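Local coordinates for chromosome-partitioning ATPase Soj (Thermus thermophilus, PDB 1WCV), which hydrolyses ATP, binds double-stranded DNA cooperatively in a strictly ATP-dependent way to form nucleoprotein filaments, and is probably involved in chromosome partitioning, at residues L31-K36 with T221-A226; V94-A99 with T127-A132; A102-L107 with N166-L171. One frame throughout, in Å; residues are numbered along the deposited sequence.

Contact 1 of 3, residues L31-K36 with T221-A226; sequences LARLGK and TIAQHA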
loop_
_atom_site.group_PDB
_atom_site.type_symbol
_atom_site.label_atom_id
_atom_site.label_comp_id
_atom_site.label_asym_id
_atom_site.label_seq_id
_atom_site.Cartn_x
_atom_site.Cartn_y
_atom_site.Cartn_z
ATOM N N LEU A 31 -8.992 -10.207 9.343
ATOM C CA LEU A 31 -10.006 -9.336 9.920
ATOM C C LEU A 31 -10.356 -9.944 11.287
ATOM O O LEU A 31 -10.662 -9.232 12.241
ATOM C CB LEU A 31 -11.239 -9.267 9.011
ATOM C CG LEU A 31 -11.094 -8.422 7.734
ATOM C CD1 LEU A 31 -12.344 -8.583 6.876
ATOM C CD2 LEU A 31 -10.879 -6.954 8.088
ATOM N N ALA A 32 -10.295 -11.269 11.375
ATOM C CA ALA A 32 -10.584 -11.954 12.637
ATOM C C ALA A 32 -9.518 -11.577 13.663
ATOM O O ALA A 32 -9.824 -11.296 14.820
ATOM C CB ALA A 32 -10.581 -13.451 12.437
ATOM N N ARG A 33 -8.264 -11.575 13.230
ATOM C CA ARG A 33 -7.159 -11.235 14.116
ATOM C C ARG A 33 -7.181 -9.772 14.541
ATOM O O ARG A 33 -6.472 -9.378 15.464
ATOM C CB ARG A 33 -5.826 -11.597 13.453
ATOM C CG ARG A 33 -5.580 -13.111 13.400
ATOM C CD ARG A 33 -4.346 -13.468 12.581
ATOM N NE ARG A 33 -3.972 -14.879 12.717
ATOM C CZ ARG A 33 -4.664 -15.903 12.221
ATOM N NH1 ARG A 33 -5.786 -15.695 11.538
ATOM N NH2 ARG A 33 -4.230 -17.144 12.415
ATOM N N LEU A 34 -8.001 -8.966 13.874
ATOM C CA LEU A 34 -8.131 -7.559 14.229
ATOM C C LEU A 34 -9.194 -7.430 15.315
ATOM O O LEU A 34 -9.516 -6.328 15.755
ATOM C CB LEU A 34 -8.534 -6.719 13.016
ATOM C CG LEU A 34 -7.423 -6.388 12.018
ATOM C CD1 LEU A 34 -7.986 -5.535 10.885
ATOM C CD2 LEU A 34 -6.306 -5.644 12.735
ATOM N N GLY A 35 -9.739 -8.567 15.736
ATOM C CA GLY A 35 -10.754 -8.565 16.773
ATOM C C GLY A 35 -12.176 -8.428 16.267
ATOM O O GLY A 35 -13.055 -7.951 16.988
ATOM N N LYS A 36 -12.412 -8.852 15.030
ATOM C CA LYS A 36 -13.744 -8.773 14.437
ATOM C C LYS A 36 -14.405 -10.148 14.398
ATOM O O LYS A 36 -13.733 -11.150 14.152
ATOM C CB LYS A 36 -13.649 -8.249 13.001
ATOM C CG LYS A 36 -12.939 -6.917 12.828
ATOM C CD LYS A 36 -13.782 -5.751 13.305
ATOM C CE LYS A 36 -13.134 -4.433 12.912
ATOM N NZ LYS A 36 -13.958 -3.255 13.289
ATOM N N THR A 221 -4.978 -21.185 6.264
ATOM C CA THR A 221 -4.869 -19.785 5.859
ATOM C C THR A 221 -3.376 -19.483 5.822
ATOM O O THR A 221 -2.577 -20.229 6.380
ATOM C CB THR A 221 -5.524 -18.845 6.876
ATOM O OG1 THR A 221 -4.813 -18.922 8.119
ATOM C CG2 THR A 221 -6.992 -19.219 7.090
ATOM N N ILE A 222 -2.984 -18.400 5.163
ATOM C CA ILE A 222 -1.566 -18.081 5.105
ATOM C C ILE A 222 -1.044 -17.721 6.504
ATOM O O ILE A 222 0.143 -17.871 6.797
ATOM C CB ILE A 222 -1.289 -16.927 4.110
ATOM C CG1 ILE A 222 0.211 -16.825 3.840
ATOM C CG2 ILE A 222 -1.827 -15.609 4.653
ATOM C CD1 ILE A 222 0.791 -18.046 3.170
ATOM N N ALA A 223 -1.931 -17.252 7.372
ATOM C CA ALA A 223 -1.515 -16.917 8.731
ATOM C C ALA A 223 -1.121 -18.201 9.474
ATOM O O ALA A 223 -0.216 -18.194 10.315
ATOM C CB ALA A 223 -2.641 -16.207 9.464
ATOM N N GLN A 224 -1.804 -19.299 9.161
ATOM C CA GLN A 224 -1.516 -20.587 9.796
ATOM C C GLN A 224 -0.326 -21.263 9.133
ATOM O O GLN A 224 0.535 -21.823 9.808
ATOM C CB GLN A 224 -2.713 -21.543 9.689
ATOM C CG GLN A 224 -3.946 -21.147 10.472
ATOM C CD GLN A 224 -5.128 -22.053 10.170
ATOM O OE1 GLN A 224 -5.571 -22.156 9.023
ATOM N NE2 GLN A 224 -5.644 -22.714 11.200
ATOM N N HIS A 225 -0.283 -21.198 7.808
ATOM C CA HIS A 225 0.771 -21.847 7.029
ATOM C C HIS A 225 2.160 -21.206 7.019
ATOM O O HIS A 225 3.173 -21.894 7.140
ATOM C CB HIS A 225 0.287 -22.007 5.585
ATOM C CG HIS A 225 1.207 -22.814 4.725
ATOM N ND1 HIS A 225 1.486 -24.141 4.977
ATOM C CD2 HIS A 225 1.911 -22.485 3.616
ATOM C CE1 HIS A 225 2.320 -24.593 4.059
ATOM N NE2 HIS A 225 2.594 -23.609 3.220
ATOM N N ALA A 226 2.212 -19.889 6.849
ATOM C CA ALA A 226 3.489 -19.182 6.794
ATOM C C ALA A 226 3.232 -17.731 7.171
ATOM O O ALA A 226 3.241 -16.854 6.314
ATOM C CB ALA A 226 4.067 -19.269 5.381
#

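Contact 2 of 3, residues V94-A99 with T127-A132; sequences VELAGA and TLNALA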
loop_
_atom_site.group_PDB
_atom_site.type_symbol
_atom_site.label_atom_id
_atom_site.label_comp_id
_atom_site.label_asym_id
_atom_site.label_seq_id
_atom_site.Cartn_x
_atom_site.Cartn_y
_atom_site.Cartn_z
ATOM N N VAL A 94 -30.726 -22.954 -9.855
ATOM C CA VAL A 94 -31.806 -23.098 -10.779
ATOM C C VAL A 94 -32.915 -22.175 -10.253
ATOM O O VAL A 94 -33.401 -21.325 -11.002
ATOM C CB VAL A 94 -32.297 -24.559 -10.871
ATOM C CG1 VAL A 94 -33.724 -24.533 -11.367
ATOM C CG2 VAL A 94 -31.440 -25.389 -11.880
ATOM N N GLU A 95 -33.274 -22.290 -8.963
ATOM C CA GLU A 95 -34.329 -21.481 -8.293
ATOM C C GLU A 95 -33.955 -20.032 -7.865
ATOM O O GLU A 95 -34.845 -19.098 -7.793
ATOM C CB GLU A 95 -34.798 -22.242 -7.055
ATOM C CG GLU A 95 -34.230 -23.673 -6.907
ATOM C CD GLU A 95 -34.349 -24.166 -5.490
ATOM O OE1 GLU A 95 -34.769 -25.338 -5.290
ATOM O OE2 GLU A 95 -34.014 -23.395 -4.549
ATOM N N LEU A 96 -32.676 -19.827 -7.548
ATOM C CA LEU A 96 -32.203 -18.507 -7.153
ATOM C C LEU A 96 -32.316 -17.601 -8.360
ATOM O O LEU A 96 -32.402 -16.387 -8.221
ATOM C CB LEU A 96 -30.756 -18.552 -6.657
ATOM C CG LEU A 96 -30.546 -19.266 -5.317
ATOM C CD1 LEU A 96 -29.102 -19.113 -4.895
ATOM C CD2 LEU A 96 -31.463 -18.692 -4.240
ATOM N N ALA A 97 -32.314 -18.196 -9.547
ATOM C CA ALA A 97 -32.472 -17.427 -10.773
ATOM C C ALA A 97 -33.906 -16.913 -10.749
ATOM O O ALA A 97 -34.855 -17.699 -10.733
ATOM C CB ALA A 97 -32.251 -18.316 -11.985
ATOM N N GLY A 98 -34.058 -15.595 -10.733
ATOM C CA GLY A 98 -35.381 -15.008 -10.673
ATOM C C GLY A 98 -35.657 -14.604 -9.235
ATOM O O GLY A 98 -36.657 -13.950 -8.941
ATOM N N ALA A 99 -34.760 -15.013 -8.339
ATOM C CA ALA A 99 -34.857 -14.702 -6.914
ATOM C C ALA A 99 -33.498 -14.166 -6.458
ATOM O O ALA A 99 -32.764 -14.828 -5.717
ATOM C CB ALA A 99 -35.229 -15.953 -6.122
ATOM N N THR A 127 -23.723 -15.433 -7.896
ATOM C CA THR A 127 -22.918 -14.217 -7.901
ATOM C C THR A 127 -23.876 -13.054 -7.694
ATOM O O THR A 127 -23.634 -12.165 -6.879
ATOM C CB THR A 127 -22.210 -14.015 -9.248
ATOM O OG1 THR A 127 -21.484 -15.202 -9.583
ATOM C CG2 THR A 127 -21.247 -12.826 -9.176
ATOM N N LEU A 128 -24.972 -13.073 -8.444
ATOM C CA LEU A 128 -25.962 -12.015 -8.352
ATOM C C LEU A 128 -26.540 -11.937 -6.943
ATOM O O LEU A 128 -26.758 -10.850 -6.417
ATOM C CB LEU A 128 -27.075 -12.246 -9.380
ATOM C CG LEU A 128 -28.111 -11.132 -9.556
ATOM C CD1 LEU A 128 -29.013 -11.070 -8.349
ATOM C CD2 LEU A 128 -27.410 -9.799 -9.764
ATOM N N ASN A 129 -26.794 -13.084 -6.329
ATOM C CA ASN A 129 -27.332 -13.082 -4.969
ATOM C C ASN A 129 -26.336 -12.463 -3.987
ATOM O O ASN A 129 -26.726 -11.849 -2.994
ATOM C CB ASN A 129 -27.685 -14.507 -4.529
ATOM C CG ASN A 129 -29.142 -14.841 -4.767
ATOM O OD1 ASN A 129 -30.014 -14.478 -3.972
ATOM N ND2 ASN A 129 -29.419 -15.518 -5.875
ATOM N N ALA A 130 -25.050 -12.622 -4.271
ATOM C CA ALA A 130 -24.018 -12.056 -3.410
ATOM C C ALA A 130 -24.043 -10.537 -3.536
ATOM O O ALA A 130 -24.007 -9.811 -2.540
ATOM C CB ALA A 130 -22.646 -12.596 -3.813
ATOM N N LEU A 131 -24.127 -10.063 -4.774
ATOM C CA LEU A 131 -24.145 -8.637 -5.042
ATOM C C LEU A 131 -25.402 -7.954 -4.524
ATOM O O LEU A 131 -25.370 -6.783 -4.147
ATOM C CB LEU A 131 -24.001 -8.388 -6.542
ATOM C CG LEU A 131 -22.663 -8.832 -7.131
ATOM C CD1 LEU A 131 -22.582 -8.464 -8.604
ATOM C CD2 LEU A 131 -21.542 -8.170 -6.353
ATOM N N ALA A 132 -26.509 -8.687 -4.506
ATOM C CA ALA A 132 -27.771 -8.128 -4.038
ATOM C C ALA A 132 -27.838 -8.062 -2.521
ATOM O O ALA A 132 -28.641 -7.317 -1.964
ATOM C CB ALA A 132 -28.941 -8.948 -4.578
#

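Contact 3 of 3, residues A102-L107 with N166-L171; sequences ALREAL and NPRLRL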
loop_
_atom_site.group_PDB
_atom_site.type_symbol
_atom_site.label_atom_id
_atom_site.label_comp_id
_atom_site.label_asym_id
_atom_site.label_seq_id
_atom_site.Cartn_x
_atom_site.Cartn_y
_atom_site.Cartn_z
ATOM N N ALA A 102 -32.695 -13.571 -2.548
ATOM C CA ALA A 102 -32.825 -14.757 -1.713
ATOM C C ALA A 102 -31.818 -14.743 -0.569
ATOM O O ALA A 102 -32.187 -14.614 0.601
ATOM C CB ALA A 102 -32.633 -16.002 -2.556
ATOM N N LEU A 103 -30.544 -14.883 -0.919
ATOM C CA LEU A 103 -29.469 -14.892 0.062
ATOM C C LEU A 103 -29.643 -13.785 1.091
ATOM O O LEU A 103 -29.596 -14.033 2.291
ATOM C CB LEU A 103 -28.115 -14.734 -0.637
ATOM C CG LEU A 103 -26.870 -14.703 0.258
ATOM C CD1 LEU A 103 -26.808 -15.963 1.104
ATOM C CD2 LEU A 103 -25.625 -14.585 -0.607
ATOM N N ARG A 104 -29.857 -12.566 0.614
ATOM C CA ARG A 104 -30.023 -11.420 1.497
ATOM C C ARG A 104 -31.040 -11.647 2.612
ATOM O O ARG A 104 -30.754 -11.388 3.782
ATOM C CB ARG A 104 -30.431 -10.187 0.689
ATOM C CG ARG A 104 -30.548 -8.924 1.520
ATOM C CD ARG A 104 -30.729 -7.707 0.635
ATOM N NE ARG A 104 -32.040 -7.673 -0.001
ATOM C CZ ARG A 104 -32.345 -6.901 -1.041
ATOM N NH1 ARG A 104 -33.568 -6.930 -1.551
ATOM N NH2 ARG A 104 -31.424 -6.113 -1.580
ATOM N N GLU A 105 -32.222 -12.132 2.252
ATOM C CA GLU A 105 -33.273 -12.364 3.238
ATOM C C GLU A 105 -32.998 -13.574 4.123
ATOM O O GLU A 105 -33.590 -13.714 5.193
ATOM C CB GLU A 105 -34.622 -12.536 2.534
ATOM C CG GLU A 105 -34.915 -11.475 1.481
ATOM C CD GLU A 105 -34.891 -10.057 2.035
ATOM O OE1 GLU A 105 -35.026 -9.108 1.231
ATOM O OE2 GLU A 105 -34.743 -9.889 3.266
ATOM N N ALA A 106 -32.099 -14.447 3.679
ATOM C CA ALA A 106 -31.768 -15.643 4.442
ATOM C C ALA A 106 -30.489 -15.483 5.260
ATOM O O ALA A 106 -30.110 -16.385 6.004
ATOM C CB ALA A 106 -31.640 -16.837 3.505
ATOM N N LEU A 107 -29.828 -14.338 5.123
ATOM C CA LEU A 107 -28.594 -14.078 5.860
ATOM C C LEU A 107 -28.846 -13.405 7.202
ATOM O O LEU A 107 -28.666 -12.196 7.345
ATOM C CB LEU A 107 -27.649 -13.201 5.033
ATOM C CG LEU A 107 -26.909 -13.847 3.862
ATOM C CD1 LEU A 107 -26.202 -12.771 3.058
ATOM C CD2 LEU A 107 -25.914 -14.874 4.382
ATOM N N ASN A 166 -30.100 -3.383 -5.463
ATOM C CA ASN A 166 -29.497 -3.098 -4.168
ATOM C C ASN A 166 -28.856 -1.713 -4.110
ATOM O O ASN A 166 -27.681 -1.553 -4.416
ATOM C CB ASN A 166 -28.457 -4.187 -3.882
ATOM C CG ASN A 166 -27.698 -3.957 -2.599
ATOM O OD1 ASN A 166 -28.100 -3.154 -1.766
ATOM N ND2 ASN A 166 -26.592 -4.674 -2.432
ATOM N N PRO A 167 -29.631 -0.694 -3.698
ATOM C CA PRO A 167 -29.198 0.703 -3.582
ATOM C C PRO A 167 -27.947 0.939 -2.740
ATOM O O PRO A 167 -27.218 1.898 -2.969
ATOM C CB PRO A 167 -30.420 1.390 -2.971
ATOM C CG PRO A 167 -31.556 0.567 -3.486
ATOM C CD PRO A 167 -31.046 -0.831 -3.309
ATOM N N ARG A 168 -27.695 0.080 -1.762
ATOM C CA ARG A 168 -26.521 0.297 -0.925
ATOM C C ARG A 168 -25.239 -0.358 -1.431
ATOM O O ARG A 168 -24.206 -0.302 -0.771
ATOM C CB ARG A 168 -26.794 -0.128 0.524
ATOM C CG ARG A 168 -27.294 -1.540 0.711
ATOM C CD ARG A 168 -28.803 -1.603 0.604
ATOM N NE ARG A 168 -29.307 -2.943 0.887
ATOM C CZ ARG A 168 -30.577 -3.304 0.753
ATOM N NH1 ARG A 168 -30.947 -4.545 1.034
ATOM N NH2 ARG A 168 -31.476 -2.424 0.337
ATOM N N LEU A 169 -25.296 -0.956 -2.613
ATOM C CA LEU A 169 -24.117 -1.601 -3.184
ATOM C C LEU A 169 -23.075 -0.580 -3.645
ATOM O O LEU A 169 -23.374 0.343 -4.405
ATOM C CB LEU A 169 -24.514 -2.479 -4.375
ATOM C CG LEU A 169 -23.366 -3.296 -4.985
ATOM C CD1 LEU A 169 -22.832 -4.279 -3.946
ATOM C CD2 LEU A 169 -23.867 -4.055 -6.213
ATOM N N ARG A 170 -21.843 -0.759 -3.183
ATOM C CA ARG A 170 -20.758 0.126 -3.567
ATOM C C ARG A 170 -19.453 -0.647 -3.678
ATOM O O ARG A 170 -19.254 -1.677 -3.033
ATOM C CB ARG A 170 -20.578 1.248 -2.543
ATOM C CG ARG A 170 -20.305 0.752 -1.134
ATOM C CD ARG A 170 -19.615 1.816 -0.293
ATOM N NE ARG A 170 -20.339 3.085 -0.263
ATOM C CZ ARG A 170 -19.885 4.188 0.329
ATOM N NH1 ARG A 170 -18.707 4.178 0.943
ATOM N NH2 ARG A 170 -20.604 5.301 0.305
ATOM N N LEU A 171 -18.561 -0.136 -4.508
ATOM C CA LEU A 171 -17.266 -0.758 -4.685
ATOM C C LEU A 171 -16.387 -0.353 -3.505
ATOM O O LEU A 171 -16.256 0.830 -3.225
ATOM C CB LEU A 171 -16.636 -0.246 -5.970
ATOM C CG LEU A 171 -15.193 -0.650 -6.240
ATOM C CD1 LEU A 171 -15.133 -2.147 -6.534
ATOM C CD2 LEU A 171 -14.674 0.180 -7.419
#

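Contact 1 of 3, residues L31-K36 with T221-A226
The guanidinium group of Arg33 lies flat against the methyl of Ala223. Ala223 CB sits over the centre of one face, 3.4 Å from Arg33 CZ, and no hydrogen bond joins the two segments. Arg33 reaches this place with an extended chain: CG stands anti to the carbonyl carbon (chi1 -72°), the chain runs straight from CG to NE, and the last torsion (chi4 70°) turns the flat head across that line. Alanine suits the partner position because a single methyl lets the plane come down closely onto the helix. Beyond this, CG of Gln224 lies 4.5 Å from Arg33 NH2. The polar rim of the head is used elsewhere: NH2 makes a salt bridge to Asp78, and NH1 bonds to Ala29 O one turn back.

The receiving helix starts with a capping box. Thr221 OG1, in the N-cap position, accepts Gln224 N at 3.2 Å, while Gln224 OE1 takes Thr221 N at 3.0 Å in the plane of its carbonyl, on a lone pair and nearly straight (167°). Both side chains are thereby fixed in rotation, and Asp78 also bonds Thr221 OG1, which makes it a shared partner of the two segments. Two residues past Arg33, helix 18-33 ends in a Schellman motif, where the positive phi of Gly35 would press a CB against the preceding carbonyl.

The contact thus joins the C-terminal end of helix 18-33, which starts in the P-loop, to the short helix 222-225, while Leu31 packs against helix 230-246 and strand 114-118.

Contact 2 of 3, residues V94-A99 with T127-A132
Asn129 meets Leu96 and Ala99 with its amide. Asn129 ND2 approaches Leu96 CB to 3.4 Å and Leu96 CD1 to 3.7 Å, the two side chains crossing at about a right angle. Asn129 ND2 also gives a weak, bent hydrogen bond to Ala99 O, at 3.4 Å. Its stronger partner is Pro125 O, one turn earlier in its own helix. Asn129 OD1 is 3.3 Å from Ala99 O, but two acceptors cannot bond; OD1 instead accepts Leu103 N, in the first turn of helix 102-106. Asparagine fits here because one short amide both donates and accepts. Its chi1 of -95°, away from a staggered value, probably lets the amide serve Pro125 O and Leu103 N together.

Helix 125-133, which carries Asn129, belongs to a beta-alpha-beta crossover that passes over strand 8-11, from strand 114-118 to the parallel strand 136-142 of the P-loop NTPase sheet.

Ala99 O is placed by the type II beta turn from Leu96 to Ala99 that follows helix 89-96, closed by Ala99 N to Leu96 O at 2.7 Å. Gly98 takes the positive phi of its third position, where a CB would run into the preceding carbonyl. Further out, Leu96, though poorly ordered, lies against Pro125, Leu126 and Ala102.

Contact 3 of 3, residues A102-L107 with N166-L171
The guanidinium of Arg104 has NH1 of Arg168 over one face, CB of Asn166 at the edge by NH2, and OE1 of Glu105 at another edge, beside NE. Arg168 NH1 stands 3.1 Å from Arg104 NH2 and 3.4 Å from Arg104 CZ, with the two planes 34° apart; the chains arrive from opposite directions, and NH2 of Arg104 approaches the Arg168 head obliquely. Both groups are donors, so no hydrogen bond forms, and two like charges come close together. One opposite charge is near: Glu105 OE1 makes a salt bridge with Arg104 NE at 3.5 Å and stands 6.1 Å from Arg168 NH1, near enough that its charge probably eases the pairing. Arg104 NH2 also gives weak hydrogen bonds to Ala132 O and Leu165 O.

The chain of Arg104 leaves its helix extended and then bends (chi3 71°), which swings the head toward the turn. Its length and many N-H groups suit a place with two backbone carbonyls within weak hydrogen-bonding range and a carboxylate beside it. Shortening it to an alanine would probably leave Ala132 O and Leu165 O without this donor and Glu105 without its charged neighbour. Arg168 takes the crowded first torsion (chi1 54°) and bends at chi2, which brings NH1 over the face of the Arg104 head.

Behind this, Asn166 OD1 accepts Arg168 N at 3.3 Å, from above the carbonyl plane, while its ND2 bonds to Ala134 O and Leu131 O. Pro167 suits the second position of the turn, where phi is already near its ring's value.

The result is an Asx turn overlaid on a type I beta turn, with Leu169 N 3.0 Å from Asn166 O: the link from helix 146-164 into outer strand 170-177 of the alpha/beta sheet.

How the contacts relate
Contacts 2 and 3 form one neighbourhood, their centres about 10 Å apart. They touch directly through hydrogen bonds from helix 125-133 to helix 102-106 and to the loop before strand 170-177, so that this one helix is fastened to both. Along the chain their segments alternate, 94-99, 102-107, 127-132, 166-171, all within the P-loop NTPase part of the chain. Contact 1 encloses them in sequence, pairing 31-36 with 221-226, but its centre lies about 30 Å from that of contact 2 and 26 Å from that of contact 3. It ties the end of the P-loop helix to the C-terminal part of the chain, whereas the other two knit together helices and loops at a distance from the nucleotide-binding residues.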